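Local structure of uncharacterized protein, DUF633, LMOf2365_1472 (Listeria monocytogenes str. 4b F2365, 3GNL) at residues I148-N153 with F189-R194. The protein is uncharacterized but probably methylates N1 of adenine 22 in tRNA, using a Rossmann-like domain. Residues are numbered along the deposited sequence; the frame is centred on the assembly and turned at random. Where two conformers were deposited one is given.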
loop_
_atom_site.group_PDB
_atom_site.type_symbol
_atom_site.label_atom_id
_atom_site.label_comp_id
_atom_site.label_asym_id
_atom_site.label_seq_id
_atom_site.Cartn_x
_atom_site.Cartn_y
_atom_site.Cartn_z
ATOM N N ILE A 148 -9.672 0.695 4.031
ATOM C CA ILE A 148 -9.046 0.471 5.344
ATOM C C ILE A 148 -9.772 -0.695 5.957
ATOM O O ILE A 148 -11.006 -0.757 5.905
ATOM C CB ILE A 148 -8.983 1.775 6.247
ATOM C CG1 ILE A 148 -8.036 1.580 7.424
ATOM C CG2 ILE A 148 -10.349 2.325 6.593
ATOM C CD1 ILE A 148 -7.677 2.869 8.170
ATOM N N LEU A 149 -9.013 -1.655 6.490
ATOM C CA LEU A 149 -9.657 -2.820 7.074
ATOM C C LEU A 149 -8.872 -3.268 8.286
ATOM O O LEU A 149 -7.710 -2.854 8.493
ATOM C CB LEU A 149 -9.809 -3.939 6.035
ATOM C CG LEU A 149 -8.549 -4.500 5.372
ATOM C CD1 LEU A 149 -7.970 -5.762 6.047
ATOM C CD2 LEU A 149 -8.857 -4.808 3.910
ATOM N N ARG A 150 -9.502 -4.097 9.103
ATOM C CA ARG A 150 -8.808 -4.675 10.253
ATOM C C ARG A 150 -8.831 -6.200 10.090
ATOM O O ARG A 150 -9.869 -6.786 9.816
ATOM C CB ARG A 150 -9.470 -4.198 11.560
ATOM C CG ARG A 150 -8.743 -4.665 12.847
ATOM C CD ARG A 150 -9.122 -3.952 14.153
ATOM N NE ARG A 150 -10.393 -3.226 14.121
ATOM C CZ ARG A 150 -10.496 -1.903 14.272
ATOM N NH1 ARG A 150 -11.674 -1.316 14.231
ATOM N NH2 ARG A 150 -9.414 -1.168 14.482
ATOM N N GLU A 151 -7.677 -6.834 10.195
ATOM C CA GLU A 151 -7.601 -8.292 10.163
ATOM C C GLU A 151 -6.565 -8.729 11.199
ATOM O O GLU A 151 -5.465 -8.174 11.258
ATOM C CB GLU A 151 -7.211 -8.797 8.754
ATOM C CG GLU A 151 -7.153 -10.324 8.628
ATOM C CD GLU A 151 -7.084 -10.819 7.197
ATOM O OE1 GLU A 151 -6.382 -10.207 6.336
ATOM O OE2 GLU A 151 -7.701 -11.877 6.939
ATOM N N ASP A 152 -6.922 -9.728 12.007
ATOM C CA ASP A 152 -6.061 -10.204 13.133
ATOM C C ASP A 152 -5.593 -9.046 14.048
ATOM O O ASP A 152 -4.406 -8.942 14.400
ATOM C CB ASP A 152 -4.850 -11.008 12.611
ATOM C CG ASP A 152 -5.249 -12.275 11.864
ATOM O OD1 ASP A 152 -6.334 -12.827 12.116
ATOM O OD2 ASP A 152 -4.467 -12.728 11.007
ATOM N N ASN A 153 -6.527 -8.170 14.412
ATOM C CA ASN A 153 -6.243 -6.958 15.202
ATOM C C ASN A 153 -5.119 -6.051 14.662
ATOM O O ASN A 153 -4.397 -5.405 15.424
ATOM C CB ASN A 153 -6.004 -7.309 16.686
ATOM C CG ASN A 153 -6.230 -6.123 17.614
ATOM O OD1 ASN A 153 -7.079 -5.252 17.362
ATOM N ND2 ASN A 153 -5.464 -6.079 18.698
ATOM N N PHE A 189 -11.642 3.585 10.261
ATOM C CA PHE A 189 -10.888 4.818 10.111
ATOM C C PHE A 189 -10.963 5.668 11.378
ATOM O O PHE A 189 -9.919 6.109 11.889
ATOM C CB PHE A 189 -11.413 5.600 8.909
ATOM C CG PHE A 189 -10.738 6.943 8.707
ATOM C CD1 PHE A 189 -9.624 7.053 7.900
ATOM C CD2 PHE A 189 -11.272 8.104 9.301
ATOM C CE1 PHE A 189 -9.006 8.301 7.688
ATOM C CE2 PHE A 189 -10.653 9.337 9.108
ATOM C CZ PHE A 189 -9.523 9.449 8.306
ATOM N N LYS A 190 -12.165 5.932 11.875
ATOM C CA LYS A 190 -12.327 6.810 13.023
ATOM C C LYS A 190 -11.682 6.179 14.263
ATOM O O LYS A 190 -11.044 6.907 15.032
ATOM C CB LYS A 190 -13.821 7.050 13.279
ATOM C CG LYS A 190 -14.464 7.840 12.185
ATOM C CD LYS A 190 -15.891 8.268 12.621
ATOM C CE LYS A 190 -16.635 8.977 11.498
ATOM N NZ LYS A 190 -16.206 10.384 11.316
ATOM N N SER A 191 -11.846 4.867 14.445
ATOM C CA SER A 191 -11.284 4.238 15.647
ATOM C C SER A 191 -9.750 4.224 15.599
ATOM O O SER A 191 -9.081 4.476 16.623
ATOM C CB SER A 191 -11.908 2.871 15.879
ATOM O OG SER A 191 -11.486 1.937 14.940
ATOM N N LYS A 192 -9.186 3.934 14.425
ATOM C CA LYS A 192 -7.723 3.926 14.258
ATOM C C LYS A 192 -7.134 5.287 14.634
ATOM O O LYS A 192 -6.197 5.377 15.427
ATOM C CB LYS A 192 -7.311 3.569 12.812
ATOM C CG LYS A 192 -5.803 3.836 12.550
ATOM C CD LYS A 192 -5.371 3.770 11.073
ATOM C CE LYS A 192 -3.893 4.186 10.934
ATOM N NZ LYS A 192 -2.983 3.403 11.798
ATOM N N TRP A 193 -7.684 6.356 14.074
ATOM C CA TRP A 193 -7.070 7.667 14.283
ATOM C C TRP A 193 -7.315 8.250 15.685
ATOM O O TRP A 193 -6.439 8.926 16.228
ATOM C CB TRP A 193 -7.417 8.636 13.140
ATOM C CG TRP A 193 -6.737 8.147 11.906
ATOM C CD1 TRP A 193 -7.345 7.665 10.786
ATOM C CD2 TRP A 193 -5.321 8.070 11.683
ATOM N NE1 TRP A 193 -6.389 7.286 9.879
ATOM C CE2 TRP A 193 -5.139 7.547 10.391
ATOM C CE3 TRP A 193 -4.180 8.387 12.457
ATOM C CZ2 TRP A 193 -3.866 7.312 9.844
ATOM C CZ3 TRP A 193 -2.922 8.170 11.921
ATOM C CH2 TRP A 193 -2.776 7.637 10.623
ATOM N N ARG A 194 -8.467 7.954 16.282
ATOM C CA ARG A 194 -8.672 8.361 17.672
ATOM C C ARG A 194 -7.696 7.607 18.591
ATOM O O ARG A 194 -7.157 8.184 19.537
ATOM C CB ARG A 194 -10.127 8.135 18.106
ATOM C CG ARG A 194 -10.406 8.573 19.547
ATOM C CD ARG A 194 -10.308 10.102 19.638
ATOM N NE ARG A 194 -9.035 10.515 20.205
ATOM C CZ ARG A 194 -8.586 11.759 20.222
ATOM N NH1 ARG A 194 -7.427 12.035 20.811
ATOM N NH2 ARG A 194 -9.291 12.724 19.654
#
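Ile-148 packs against Phe-189 and Lys-192 where the sheet of a Rossmann-like domain, consistent with a methyltransferase, meets the helical C-terminal part of the chain, a worked example of an edge strand docking on a helix through few side chains. Strand 141-151 is outermost in the sheet and antiparallel to strand 154-163; the axes of its residues 148-151 and of residues 189-194 in helix 187-208 pass 9.6 Å apart at 76°. Followed outward, Ile-148 points its CB at the helix and forks there. The CG2 branch reaches the start of segment 189-194, lying 4.1 Å from CB of Phe-189 and equally near that residue's backbone N. The other branch is extended: CG1 lies anti to the backbone N (chi1 -166°) and chi2 is again near trans, which carries CD1 nearly one helical turn on, to 3.8 Å from Lys-192 CD. There the lysine crosses it with its aliphatic chain, while the ammonium end leads off. Leu-181 of helix 179-184 touches both Ile-148 and Phe-189, extending the apolar patch. Nearer the surface, Arg-150 turns the edge of its guanidinium to Ser-191, whose hydroxyl is hydrogen-bonded to Ile-188 O; Arg-150 NH1 stands 3.3 Å from Ser-191 OG, close to the guanidinium plane.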